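Local coordinates for protein probable succinyl-CoA:3-ketoacid coenzyme A transferase subunit B (Bacillus subtilis, PDB 3CDK) that probably catalyses the transfer of coenzyme A from succinyl-CoA to a 3-oxo acid, giving a 3-oxoacyl-CoA and succinate, at residues K13-E18 with T33-E38; M23-G28 with V45-E50; N51-I56 with A83-S88; I142-E147 with K169-L174; S155-T160 with E204-D209. All coordinates share one frame; numbering follows the deposited sequence. Where two conformers were deposited one is given.

Contact 1: residues K13-E18 with T33-E38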
# COMPACT_ATOMS: atom_id res chain seq x y z
N LYS B 13 -28.19 -2.44 22.90
CA LYS B 13 -29.28 -3.06 22.16
C LYS B 13 -29.75 -2.15 21.01
O LYS B 13 -30.10 -2.62 19.92
CB LYS B 13 -30.43 -3.44 23.09
CG LYS B 13 -31.00 -4.85 22.86
CD LYS B 13 -31.26 -5.20 21.36
CE LYS B 13 -31.57 -6.69 21.14
NZ LYS B 13 -31.19 -7.21 19.77
N ARG B 14 -29.75 -0.84 21.25
CA ARG B 14 -30.14 0.09 20.22
C ARG B 14 -29.12 0.15 19.08
O ARG B 14 -29.50 0.24 17.91
CB ARG B 14 -30.35 1.48 20.82
CG ARG B 14 -30.81 2.53 19.81
CD ARG B 14 -32.02 2.12 18.93
NE ARG B 14 -32.30 3.17 17.96
CZ ARG B 14 -31.54 3.41 16.88
NH1 ARG B 14 -31.87 4.41 16.07
NH2 ARG B 14 -30.46 2.68 16.61
N ALA B 15 -27.84 0.07 19.43
CA ALA B 15 -26.76 0.10 18.44
C ALA B 15 -26.84 -1.09 17.47
O ALA B 15 -26.72 -0.90 16.27
CB ALA B 15 -25.38 0.17 19.13
N VAL B 16 -27.07 -2.30 17.99
CA VAL B 16 -27.19 -3.51 17.15
C VAL B 16 -28.03 -3.28 15.87
O VAL B 16 -27.69 -3.74 14.78
CB VAL B 16 -27.79 -4.71 17.94
CG1 VAL B 16 -27.96 -5.89 17.03
CG2 VAL B 16 -26.91 -5.09 19.06
N GLN B 17 -29.14 -2.56 16.04
CA GLN B 17 -30.01 -2.18 14.94
C GLN B 17 -29.35 -1.39 13.81
O GLN B 17 -29.98 -1.15 12.79
CB GLN B 17 -31.17 -1.36 15.49
CG GLN B 17 -31.85 -1.97 16.69
CD GLN B 17 -33.01 -1.13 17.16
OE1 GLN B 17 -33.51 -0.27 16.43
NE2 GLN B 17 -33.45 -1.37 18.39
N GLU B 18 -28.10 -0.98 13.98
CA GLU B 18 -27.43 -0.25 12.93
C GLU B 18 -26.76 -1.19 11.91
O GLU B 18 -26.48 -0.80 10.76
CB GLU B 18 -26.44 0.77 13.50
CG GLU B 18 -27.02 1.77 14.51
CD GLU B 18 -27.97 2.80 13.90
OE1 GLU B 18 -27.55 3.53 12.98
OE2 GLU B 18 -29.13 2.90 14.36
N THR B 33 -17.65 -3.00 21.48
CA THR B 33 -17.29 -4.41 21.21
C THR B 33 -18.38 -5.35 21.74
O THR B 33 -18.50 -6.47 21.27
CB THR B 33 -15.91 -4.82 21.76
OG1 THR B 33 -15.90 -4.62 23.17
CG2 THR B 33 -14.79 -3.97 21.14
N LEU B 34 -19.18 -4.88 22.70
CA LEU B 34 -20.29 -5.66 23.24
C LEU B 34 -21.38 -5.96 22.21
O LEU B 34 -21.96 -7.04 22.22
CB LEU B 34 -20.88 -4.99 24.49
CG LEU B 34 -20.43 -5.52 25.88
CD1 LEU B 34 -19.18 -6.38 25.85
CD2 LEU B 34 -20.24 -4.38 26.87
N VAL B 35 -21.58 -5.03 21.28
CA VAL B 35 -22.60 -5.11 20.23
C VAL B 35 -22.55 -6.42 19.41
O VAL B 35 -23.59 -6.89 18.96
CB VAL B 35 -22.54 -3.85 19.29
CG1 VAL B 35 -23.61 -3.87 18.21
CG2 VAL B 35 -22.63 -2.53 20.10
N ALA B 36 -21.35 -6.98 19.23
CA ALA B 36 -21.15 -8.17 18.38
C ALA B 36 -21.92 -9.42 18.82
O ALA B 36 -22.40 -10.16 17.97
CB ALA B 36 -19.69 -8.48 18.24
N ASN B 37 -22.00 -9.62 20.14
CA ASN B 37 -22.77 -10.72 20.75
C ASN B 37 -24.19 -10.74 20.25
O ASN B 37 -24.69 -11.77 19.79
CB ASN B 37 -22.83 -10.56 22.28
CG ASN B 37 -21.50 -10.79 22.94
OD1 ASN B 37 -20.81 -11.78 22.67
ND2 ASN B 37 -21.12 -9.88 23.84
N GLU B 38 -24.83 -9.57 20.35
CA GLU B 38 -26.26 -9.46 20.13
C GLU B 38 -26.62 -9.09 18.69
O GLU B 38 -27.64 -8.46 18.40
CB GLU B 38 -26.97 -8.66 21.24
CG GLU B 38 -27.11 -9.43 22.62
CD GLU B 38 -28.09 -10.66 22.60
OE1 GLU B 38 -28.72 -10.96 21.55
OE2 GLU B 38 -28.24 -11.34 23.66
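Val16 and Val35 mark where the two backbones come nearest, with 5.8 Å between Val16 CA and Val35 CA. Residues 13-16 belong to helix 5-16 and the chain runs on to Glu18. Residues 33-37 have helical backbone angles but only weak bonds of their own, and they belong to the loop between strands 24-27 and 46-49. No hydrogen bond crosses, so side chains do the joining. The valines slide past each other in opposite directions, and Val16 CG2 rests 3.6 Å from Val35 CG1. That branch of Val35 is anti to its backbone N (chi1 -178°), while the other, CG2, sits beside the N and reaches Ala15 CB at 4.0 Å. The helix lies between this loop and the sheet of the alpha/beta coenzyme A transferase fold, Ala15 packing on Ile145 and Glu18 on Val143 of strand 141-145. On the exposed side, Glu38 CB lies 4.2 Å from Val16 CG2, and the bent chain of Lys13 brings its ammonium near the carboxylate of Glu38 without contact. Arg14 NH2 donates to Glu18 OE2 (2.6 Å), nearly within the guanidinium plane; Arg14 also pairs with Glu192, and Glu18 with Arg141 and Arg173.

Contact 2: residues M23-G28 with V45-E50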
# COMPACT_ATOMS: atom_id res chain seq x y z
N MET B 23 -23.04 -5.71 5.57
CA MET B 23 -22.08 -4.68 6.00
C MET B 23 -20.70 -5.20 6.39
O MET B 23 -20.55 -6.30 6.92
CB MET B 23 -22.63 -3.91 7.20
CG MET B 23 -23.66 -2.88 6.85
SD MET B 23 -23.96 -1.76 8.23
CE MET B 23 -24.70 -0.36 7.36
N ASN B 24 -19.70 -4.40 6.14
CA ASN B 24 -18.44 -4.57 6.80
C ASN B 24 -18.45 -3.45 7.85
O ASN B 24 -18.83 -2.30 7.54
CB ASN B 24 -17.26 -4.46 5.82
CG ASN B 24 -17.34 -5.49 4.66
OD1 ASN B 24 -16.91 -6.64 4.80
ND2 ASN B 24 -17.85 -5.07 3.53
N VAL B 25 -18.08 -3.82 9.09
CA VAL B 25 -18.28 -2.99 10.28
C VAL B 25 -17.03 -3.02 11.13
O VAL B 25 -16.39 -4.06 11.28
CB VAL B 25 -19.45 -3.53 11.17
CG1 VAL B 25 -19.82 -2.54 12.32
CG2 VAL B 25 -20.69 -3.89 10.34
N ASN B 26 -16.70 -1.88 11.72
CA ASN B 26 -15.64 -1.82 12.72
C ASN B 26 -16.24 -1.36 14.02
O ASN B 26 -16.91 -0.31 14.07
CB ASN B 26 -14.48 -0.91 12.26
CG ASN B 26 -13.36 -0.85 13.26
OD1 ASN B 26 -13.53 -0.30 14.35
ND2 ASN B 26 -12.18 -1.38 12.89
N LEU B 27 -16.04 -2.18 15.05
CA LEU B 27 -16.44 -1.85 16.41
C LEU B 27 -15.24 -1.42 17.21
O LEU B 27 -14.26 -2.14 17.26
CB LEU B 27 -17.07 -3.06 17.09
CG LEU B 27 -18.57 -3.32 16.98
CD1 LEU B 27 -19.25 -2.59 15.84
CD2 LEU B 27 -18.76 -4.81 16.85
N GLY B 28 -15.32 -0.25 17.81
CA GLY B 28 -14.19 0.31 18.51
C GLY B 28 -14.06 -0.27 19.90
O GLY B 28 -14.96 -0.98 20.39
N VAL B 45 -22.45 -10.35 8.31
CA VAL B 45 -21.66 -9.17 8.31
C VAL B 45 -20.20 -9.61 8.50
O VAL B 45 -19.95 -10.78 8.80
CB VAL B 45 -22.11 -8.29 9.48
CG1 VAL B 45 -21.33 -8.60 10.77
CG2 VAL B 45 -21.96 -6.84 9.12
N MET B 46 -19.24 -8.71 8.31
CA MET B 46 -17.87 -9.04 8.70
C MET B 46 -17.31 -7.94 9.57
O MET B 46 -17.38 -6.78 9.19
CB MET B 46 -16.98 -9.30 7.49
CG MET B 46 -17.41 -10.50 6.63
SD MET B 46 -16.73 -12.11 7.12
CE MET B 46 -15.06 -12.06 6.49
N LEU B 47 -16.82 -8.27 10.77
CA LEU B 47 -16.21 -7.24 11.59
C LEU B 47 -14.71 -7.07 11.26
O LEU B 47 -13.95 -8.05 11.23
CB LEU B 47 -16.43 -7.50 13.08
CG LEU B 47 -17.83 -7.51 13.75
CD1 LEU B 47 -18.91 -6.66 13.04
CD2 LEU B 47 -18.33 -8.93 14.01
N GLN B 48 -14.31 -5.82 11.00
CA GLN B 48 -12.92 -5.51 10.67
C GLN B 48 -12.16 -5.12 11.91
O GLN B 48 -12.63 -4.33 12.72
CB GLN B 48 -12.82 -4.40 9.61
CG GLN B 48 -11.47 -4.32 8.90
CD GLN B 48 -10.60 -3.17 9.41
OE1 GLN B 48 -10.74 -2.74 10.53
NE2 GLN B 48 -9.69 -2.68 8.57
N SER B 49 -10.99 -5.74 12.06
CA SER B 49 -10.07 -5.44 13.11
C SER B 49 -8.83 -4.85 12.45
O SER B 49 -8.19 -5.50 11.58
CB SER B 49 -9.68 -6.68 13.91
OG SER B 49 -9.02 -6.30 15.11
N GLU B 50 -8.50 -3.64 12.92
CA GLU B 50 -7.66 -2.73 12.19
C GLU B 50 -6.20 -3.09 12.27
O GLU B 50 -5.36 -2.50 11.58
CB GLU B 50 -7.91 -1.33 12.74
CG GLU B 50 -7.29 -1.08 14.04
CD GLU B 50 -8.30 -0.66 15.04
OE1 GLU B 50 -9.42 -1.26 15.00
OE2 GLU B 50 -7.97 0.24 15.88
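Asn26 ND2 faces two side-chain acceptors from the neighbouring strand. It donates to Gln48 OE1 at 3.1 Å, and more weakly to Glu50 OE1 at 3.5 Å. The first acceptor lies in the amide plane of Asn26, but the donor is tilted 20° from the carbonyl plane of Gln48, and the two amide planes stand 59° apart. Asn26 holds CG anti to its backbone N (chi1 -179°), which carries the amide across to the other strand. Next to these groups runs the parallel ladder: Val25 N donates to Met46 O at 3.0 Å, and Gln48 N to Val25 O at 2.7 Å. On the face that carries Val25 and Leu47, Leu47 CD1 touches Val25 CB at 3.7 Å, and Leu47 CG meets Leu27 CD2 at 4.2 Å. On the face with Asn24 and Met46 the two side chains lie alongside, pointing the same way, Asn24 OD1 3.8 Å from Met46 CB; both also pack on apolar side chains of a neighbouring subunit.

Further out, the backbone of Asn26 bonds to Leu102 and Ile104 on its far edge, which makes strand 24-27 an inner strand. Helix 88-96 backs the polar group, with Met94 and Ile95 against Gln48 and Phe92 against Glu50. Such a parallel strand pair belongs to the alpha/beta sheet of coenzyme A transferases, and here it delivers Glu50, the predicted active-site residue, just beyond the end of strand 46-49.

Contact 3: residues N51-I56 with A83-S88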
# COMPACT_ATOMS: atom_id res chain seq x y z
N ASN B 51 -5.89 -4.05 13.13
CA ASN B 51 -4.59 -4.62 13.20
C ASN B 51 -4.43 -5.63 12.08
O ASN B 51 -3.33 -6.17 11.88
CB ASN B 51 -4.32 -5.20 14.59
CG ASN B 51 -5.46 -6.10 15.11
OD1 ASN B 51 -5.20 -7.04 15.83
ND2 ASN B 51 -6.72 -5.78 14.77
N GLY B 52 -5.50 -5.88 11.32
CA GLY B 52 -5.32 -6.55 10.02
C GLY B 52 -6.08 -7.86 9.87
O GLY B 52 -5.53 -8.89 9.47
N LEU B 53 -7.37 -7.81 10.21
CA LEU B 53 -8.20 -8.93 9.96
C LEU B 53 -9.56 -8.44 9.60
O LEU B 53 -10.11 -7.58 10.31
CB LEU B 53 -8.25 -9.85 11.17
CG LEU B 53 -9.53 -10.66 11.41
CD1 LEU B 53 -9.71 -11.95 10.54
CD2 LEU B 53 -9.61 -10.95 12.91
N LEU B 54 -10.07 -8.95 8.48
CA LEU B 54 -11.48 -8.84 8.17
C LEU B 54 -12.14 -10.21 8.47
O LEU B 54 -11.91 -11.21 7.78
CB LEU B 54 -11.70 -8.38 6.72
CG LEU B 54 -13.17 -8.29 6.26
CD1 LEU B 54 -13.94 -7.30 7.12
CD2 LEU B 54 -13.37 -7.94 4.78
N GLY B 55 -12.93 -10.25 9.55
CA GLY B 55 -13.60 -11.45 9.95
C GLY B 55 -13.40 -11.89 11.39
O GLY B 55 -13.30 -13.09 11.64
N ILE B 56 -13.37 -10.95 12.34
CA ILE B 56 -13.44 -11.27 13.76
C ILE B 56 -14.52 -12.30 14.12
O ILE B 56 -15.67 -12.23 13.64
CB ILE B 56 -13.73 -10.01 14.62
CG1 ILE B 56 -12.71 -8.92 14.33
CG2 ILE B 56 -13.68 -10.38 16.11
CD1 ILE B 56 -13.05 -7.55 14.88
N ALA B 83 -12.62 -15.22 6.40
CA ALA B 83 -11.72 -14.18 6.90
C ALA B 83 -10.51 -13.94 6.00
O ALA B 83 -10.20 -14.75 5.11
CB ALA B 83 -11.23 -14.54 8.31
N SER B 84 -9.84 -12.82 6.24
CA SER B 84 -8.59 -12.54 5.56
C SER B 84 -7.74 -11.61 6.40
O SER B 84 -8.29 -10.76 7.14
CB SER B 84 -8.84 -11.89 4.21
OG SER B 84 -9.76 -10.84 4.35
N TYR B 85 -6.41 -11.79 6.27
CA TYR B 85 -5.40 -10.99 6.93
C TYR B 85 -4.61 -10.10 5.97
O TYR B 85 -4.49 -10.41 4.80
CB TYR B 85 -4.43 -11.90 7.67
CG TYR B 85 -5.07 -12.70 8.79
CD1 TYR B 85 -5.36 -12.11 10.02
CD2 TYR B 85 -5.39 -14.03 8.61
CE1 TYR B 85 -5.95 -12.84 11.06
CE2 TYR B 85 -5.97 -14.77 9.63
CZ TYR B 85 -6.25 -14.18 10.85
OH TYR B 85 -6.83 -14.94 11.84
N PHE B 86 -4.07 -9.00 6.48
CA PHE B 86 -3.43 -7.99 5.65
C PHE B 86 -2.63 -7.11 6.56
O PHE B 86 -2.77 -7.22 7.78
CB PHE B 86 -4.46 -7.17 4.86
CG PHE B 86 -5.75 -6.88 5.59
CD1 PHE B 86 -5.88 -5.77 6.38
CD2 PHE B 86 -6.87 -7.72 5.42
CE1 PHE B 86 -7.09 -5.52 7.06
CE2 PHE B 86 -8.06 -7.48 6.07
CZ PHE B 86 -8.18 -6.39 6.88
N ASP B 87 -1.75 -6.27 6.03
CA ASP B 87 -0.94 -5.44 6.91
C ASP B 87 -1.65 -4.14 7.31
O ASP B 87 -2.78 -3.87 6.90
CB ASP B 87 0.49 -5.19 6.39
CG ASP B 87 0.55 -4.82 4.91
OD1 ASP B 87 0.17 -3.68 4.55
OD2 ASP B 87 0.99 -5.69 4.11
N SER B 88 -0.98 -3.36 8.15
CA SER B 88 -1.61 -2.21 8.77
C SER B 88 -1.93 -1.13 7.75
O SER B 88 -2.96 -0.45 7.84
CB SER B 88 -0.72 -1.71 9.89
OG SER B 88 -0.66 -2.68 10.93
O HOH W 1 -2.05 -7.98 10.33
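Ser84 O accepts from Leu54 N at 2.9 Å, with a weaker CA-H contact beside it, Leu53 CA to Ser84 O at 3.4 Å. Ser84 N returns a bond to Leu54 O (3.0 Å), closing the hydrogen-bonded pair. The next rung is weaker, Phe86 N to Gly52 O at 3.3 Å, and past it a water donates to both Asn51 O and Phe86 O. The strands are antiparallel, and the chain enters this pairing through a G1 beta bulge in which Gly52, two residues past the predicted active-site Glu50, and Leu53 both face Ser49.

Phe86 has CG between its backbone N and carbonyl carbon (chi1 36°), a crowded position that swings the ring back across the other strand. Gly52 C lies over one face, 3.8 Å above the plane and offset toward the rim, while Leu54 CB meets the ring edge in plane. A side chain at Gly52 would run into Phe86 O, and its backbone angles themselves call for glycine. On the face that Leu53 and Tyr85 share, Tyr85 turns its ring edge to Gly52 O and touches Leu53 CB at 3.8 Å through CE1; its hydroxyl bonds to Glu79. Leu53 CD1 continues to Ala83 CB. The chain then turns a corner at Leu54, whose side chain, like that of Ser84, packs on an apolar side chain of a neighbouring subunit.

Contact 4: residues I142-E147 with K169-L174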
# COMPACT_ATOMS: atom_id res chain seq x y z
N ILE B 142 -21.03 6.93 10.89
CA ILE B 142 -20.38 7.08 12.20
C ILE B 142 -21.42 7.10 13.29
O ILE B 142 -22.33 7.97 13.32
CB ILE B 142 -19.52 8.37 12.30
CG1 ILE B 142 -18.47 8.43 11.18
CG2 ILE B 142 -18.84 8.46 13.70
CD1 ILE B 142 -17.60 7.17 11.16
N VAL B 143 -21.31 6.14 14.20
CA VAL B 143 -22.26 6.02 15.28
C VAL B 143 -21.49 5.92 16.57
O VAL B 143 -20.51 5.13 16.69
CB VAL B 143 -23.18 4.79 15.09
CG1 VAL B 143 -23.85 4.41 16.39
CG2 VAL B 143 -24.22 5.07 14.03
N VAL B 144 -21.94 6.73 17.53
CA VAL B 144 -21.35 6.81 18.86
C VAL B 144 -22.37 6.37 19.92
O VAL B 144 -23.55 6.80 19.89
CB VAL B 144 -20.89 8.24 19.14
CG1 VAL B 144 -20.52 8.41 20.56
CG2 VAL B 144 -19.70 8.55 18.30
N ILE B 145 -21.93 5.50 20.83
CA ILE B 145 -22.78 5.18 21.97
C ILE B 145 -22.09 5.65 23.20
O ILE B 145 -20.94 5.29 23.42
CB ILE B 145 -23.03 3.69 22.15
CG1 ILE B 145 -21.73 2.90 21.92
CG2 ILE B 145 -24.19 3.26 21.25
CD1 ILE B 145 -21.93 1.38 21.94
N MET B 146 -22.81 6.44 24.00
CA MET B 146 -22.23 7.12 25.14
C MET B 146 -23.27 7.39 26.23
O MET B 146 -24.41 7.74 25.91
CB MET B 146 -21.62 8.43 24.65
CG MET B 146 -20.80 9.19 25.68
SD MET B 146 -20.13 10.69 24.91
CE MET B 146 -21.61 11.71 24.69
N GLU B 147 -22.88 7.21 27.50
CA GLU B 147 -23.71 7.61 28.62
C GLU B 147 -23.92 9.12 28.48
O GLU B 147 -23.01 9.86 28.12
CB GLU B 147 -23.10 7.24 29.97
CG GLU B 147 -24.01 6.32 30.79
CD GLU B 147 -24.24 6.76 32.24
OE1 GLU B 147 -23.43 6.35 33.11
OE2 GLU B 147 -25.25 7.49 32.53
N LYS B 169 -16.96 17.36 13.30
CA LYS B 169 -18.18 17.14 12.51
C LYS B 169 -18.23 15.74 11.89
O LYS B 169 -18.43 15.61 10.68
CB LYS B 169 -18.29 18.17 11.39
CG LYS B 169 -18.81 19.53 11.82
CD LYS B 169 -18.94 20.50 10.64
CE LYS B 169 -18.59 21.90 11.13
NZ LYS B 169 -18.47 22.92 10.04
N VAL B 170 -18.07 14.69 12.70
CA VAL B 170 -17.94 13.34 12.18
C VAL B 170 -19.14 12.40 12.49
O VAL B 170 -19.42 11.47 11.75
CB VAL B 170 -16.59 12.71 12.60
CG1 VAL B 170 -15.42 13.48 11.92
CG2 VAL B 170 -16.42 12.76 14.10
N VAL B 171 -19.87 12.70 13.55
CA VAL B 171 -20.87 11.80 14.08
C VAL B 171 -22.12 11.92 13.26
O VAL B 171 -22.62 13.02 13.10
CB VAL B 171 -21.15 12.14 15.57
CG1 VAL B 171 -22.23 11.28 16.17
CG2 VAL B 171 -19.83 11.97 16.36
N HIS B 172 -22.60 10.80 12.71
CA HIS B 172 -23.88 10.79 12.01
C HIS B 172 -25.04 10.55 12.97
O HIS B 172 -26.10 11.16 12.83
CB HIS B 172 -23.91 9.75 10.88
CG HIS B 172 -22.89 9.97 9.81
ND1 HIS B 172 -21.72 9.24 9.73
CD2 HIS B 172 -22.84 10.85 8.79
CE1 HIS B 172 -21.00 9.66 8.70
NE2 HIS B 172 -21.66 10.64 8.11
N ARG B 173 -24.84 9.67 13.95
CA ARG B 173 -25.89 9.34 14.88
C ARG B 173 -25.30 9.16 16.26
O ARG B 173 -24.28 8.48 16.40
CB ARG B 173 -26.62 8.06 14.43
CG ARG B 173 -27.55 7.50 15.47
CD ARG B 173 -28.63 6.61 14.87
NE ARG B 173 -29.61 7.37 14.08
CZ ARG B 173 -30.52 6.81 13.30
NH1 ARG B 173 -30.58 5.50 13.19
NH2 ARG B 173 -31.36 7.56 12.63
N LEU B 174 -25.93 9.74 17.29
CA LEU B 174 -25.50 9.51 18.66
C LEU B 174 -26.57 8.72 19.39
O LEU B 174 -27.75 9.12 19.39
CB LEU B 174 -25.24 10.83 19.38
CG LEU B 174 -25.17 10.82 20.92
CD1 LEU B 174 -24.02 9.95 21.48
CD2 LEU B 174 -25.05 12.24 21.46
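His172 turns the edge of its imidazole to the backbone of Ile142, and ND1 accepts from Ile142 N at 2.7 Å, 11° out of the ring plane. Its CG is anti to the carbonyl carbon and beside the backbone N (chi1 -61°), which sets the ring edge-on against Ile142 N; Val170 O lies over one face. An alanine at His172 would probably leave the N-H of Ile142 without its acceptor. Ile142 packs CB and CG1 against Val170 O and His172 ND1, and CG2 against Val171 CA. Ile142 O is held twice, by Arg173 N at 3.1 Å and by His172 N at 2.9 Å, and Val144 N to Arg173 O continues the parallel ladder.

Val144 reaches two partners. CG1, anti to the backbone N (chi1 170°), meets Leu174 CD1 at 3.9 Å, while CG2 meets Val171 CG2 at 3.9 Å, the side chains crossing at about a right angle. On the face of Val143 and Arg173 the two side chains run side by side before the arginine bends at chi3 toward salt bridges with Asp182 and Glu18. Within the large mixed sheet, strand 141-145 also pairs with 102-105 and 173-175 with 179-184, while Leu116 covers Val144 and Val171.

Contact 5: residues S155-T160 with E204-D209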
# COMPACT_ATOMS: atom_id res chain seq x y z
N SER B 155 -23.49 16.99 31.88
CA SER B 155 -23.81 16.34 30.61
C SER B 155 -22.58 16.19 29.69
O SER B 155 -21.64 16.97 29.75
CB SER B 155 -24.97 17.05 29.92
OG SER B 155 -24.64 17.58 28.65
N LYS B 156 -22.61 15.16 28.85
CA LYS B 156 -21.54 14.94 27.89
C LYS B 156 -21.95 15.41 26.48
O LYS B 156 -21.20 15.26 25.52
CB LYS B 156 -21.19 13.45 27.88
CG LYS B 156 -20.62 12.93 29.18
CD LYS B 156 -21.08 11.52 29.44
CE LYS B 156 -19.94 10.63 29.89
NZ LYS B 156 -19.17 10.07 28.76
N VAL B 157 -23.15 15.97 26.36
CA VAL B 157 -23.68 16.38 25.06
C VAL B 157 -23.69 17.90 25.01
O VAL B 157 -24.59 18.54 25.54
CB VAL B 157 -25.09 15.82 24.81
CG1 VAL B 157 -25.45 15.95 23.35
CG2 VAL B 157 -25.18 14.36 25.24
N LYS B 158 -22.68 18.47 24.36
CA LYS B 158 -22.34 19.87 24.59
C LYS B 158 -22.39 20.72 23.34
O LYS B 158 -22.36 20.19 22.24
CB LYS B 158 -20.93 19.97 25.14
CG LYS B 158 -20.30 18.67 25.54
CD LYS B 158 -19.35 18.93 26.66
CE LYS B 158 -20.12 19.14 27.93
NZ LYS B 158 -19.55 20.26 28.69
N LYS B 159 -22.45 22.04 23.54
CA LYS B 159 -22.33 23.02 22.47
C LYS B 159 -20.99 22.84 21.85
O LYS B 159 -20.88 22.59 20.67
CB LYS B 159 -22.40 24.45 23.00
CG LYS B 159 -23.78 24.95 23.27
CD LYS B 159 -23.99 26.38 22.80
CE LYS B 159 -25.47 26.63 22.67
NZ LYS B 159 -25.87 27.97 23.22
N THR B 160 -19.96 22.96 22.65
CA THR B 160 -18.62 22.85 22.17
C THR B 160 -17.85 21.87 23.07
O THR B 160 -18.09 21.81 24.27
CB THR B 160 -17.97 24.25 22.07
OG1 THR B 160 -16.56 24.10 21.97
CG2 THR B 160 -18.26 25.11 23.28
N GLU B 204 -33.27 19.32 29.86
CA GLU B 204 -32.63 19.45 31.17
C GLU B 204 -31.25 18.80 31.16
O GLU B 204 -30.30 19.33 31.73
CB GLU B 204 -33.51 18.86 32.28
CG GLU B 204 -34.68 19.78 32.68
CD GLU B 204 -35.80 19.08 33.48
OE1 GLU B 204 -35.78 17.83 33.63
OE2 GLU B 204 -36.72 19.78 33.96
N LYS B 205 -31.13 17.67 30.48
CA LYS B 205 -29.90 16.93 30.58
C LYS B 205 -28.87 17.17 29.45
O LYS B 205 -27.89 16.45 29.39
CB LYS B 205 -30.20 15.44 30.77
CG LYS B 205 -30.64 15.14 32.19
CD LYS B 205 -30.81 13.66 32.46
CE LYS B 205 -31.43 13.46 33.82
NZ LYS B 205 -31.78 12.05 33.99
N THR B 206 -29.09 18.18 28.61
CA THR B 206 -28.25 18.41 27.43
C THR B 206 -27.76 19.84 27.32
O THR B 206 -28.54 20.77 27.47
CB THR B 206 -28.98 18.03 26.15
OG1 THR B 206 -29.37 16.66 26.23
CG2 THR B 206 -28.10 18.21 24.94
N GLU B 207 -26.47 20.01 27.06
CA GLU B 207 -25.91 21.34 26.93
C GLU B 207 -25.97 21.79 25.49
O GLU B 207 -26.15 22.98 25.21
CB GLU B 207 -24.46 21.35 27.38
CG GLU B 207 -24.21 20.63 28.69
CD GLU B 207 -23.23 21.37 29.60
OE1 GLU B 207 -23.74 21.97 30.60
OE2 GLU B 207 -21.98 21.36 29.32
N ALA B 208 -25.82 20.84 24.57
CA ALA B 208 -26.01 21.08 23.15
C ALA B 208 -27.39 21.67 22.80
O ALA B 208 -28.36 21.48 23.53
CB ALA B 208 -25.81 19.80 22.40
N ASP B 209 -27.43 22.40 21.68
CA ASP B 209 -28.66 22.82 20.99
C ASP B 209 -29.09 21.79 19.96
O ASP B 209 -28.28 21.32 19.12
CB ASP B 209 -28.42 24.09 20.19
CG ASP B 209 -28.71 25.33 20.97
OD1 ASP B 209 -28.91 25.23 22.20
OD2 ASP B 209 -28.75 26.41 20.33
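Lys158 and Glu207 lie side by side and point the same way, ending in a salt bridge of 2.7 Å from Lys158 NZ to Glu207 OE2. Residues 155-160 open with an ST turn, Ser155 OG accepting from Val157 N at 3.2 Å and more weakly from Glu207 N, and lead into strand 157-158, an outer strand of a three-stranded sheet. Residues 204-209 run almost parallel to them, in the loop that follows helix 199-204. The lysine chain bends at chi3 and chi4 to bring its ammonium onto OE2, nearly in line with the C-O bond. A leucine in place of Lys158 would probably leave the carboxylate of Glu207 without this charged mate and freer to turn.

Val157 crosses Thr206 at a slant, CG1 touching Thr206 CG2 at 3.8 Å and Ala208 CB at 4.0 Å. Thr206 holds CG2 anti to its backbone N and OG1 beside it (chi1 -58°), so that the methyl faces Val157 and OG1 bonds to Val202 O and His148. Lys159 NZ stays 4.2 Å from Asp209 OD1, beyond a salt bridge. Between the backbones, Val157 O accepts two bonds, from Glu207 N and Ala208 N, each at 2.8 Å.

Overall arrangement
Contacts 2, 3 and 4 lie on one large mixed sheet, with contact 1 packed beside it. Contacts 2 and 3 are neighbours, centres about 10 Å apart, because strand 46-49 pairs with strand 53-57; the predicted active-site Glu50 lies where they meet. Contact 1 alternates with contact 2 along the chain and touches it, centres about 12 Å apart, and reaches contact 4 through a salt bridge from Glu18 to Arg173. Contact 5 touches contact 4 and alternates with it in sequence. The chain thus goes from the middle out to contact 3, then back through contact 4 to contact 5 on the opposite side, about 38 Å between centres. Neighbouring subunits touch contacts 2 and 3, but not 1, 4 or 5.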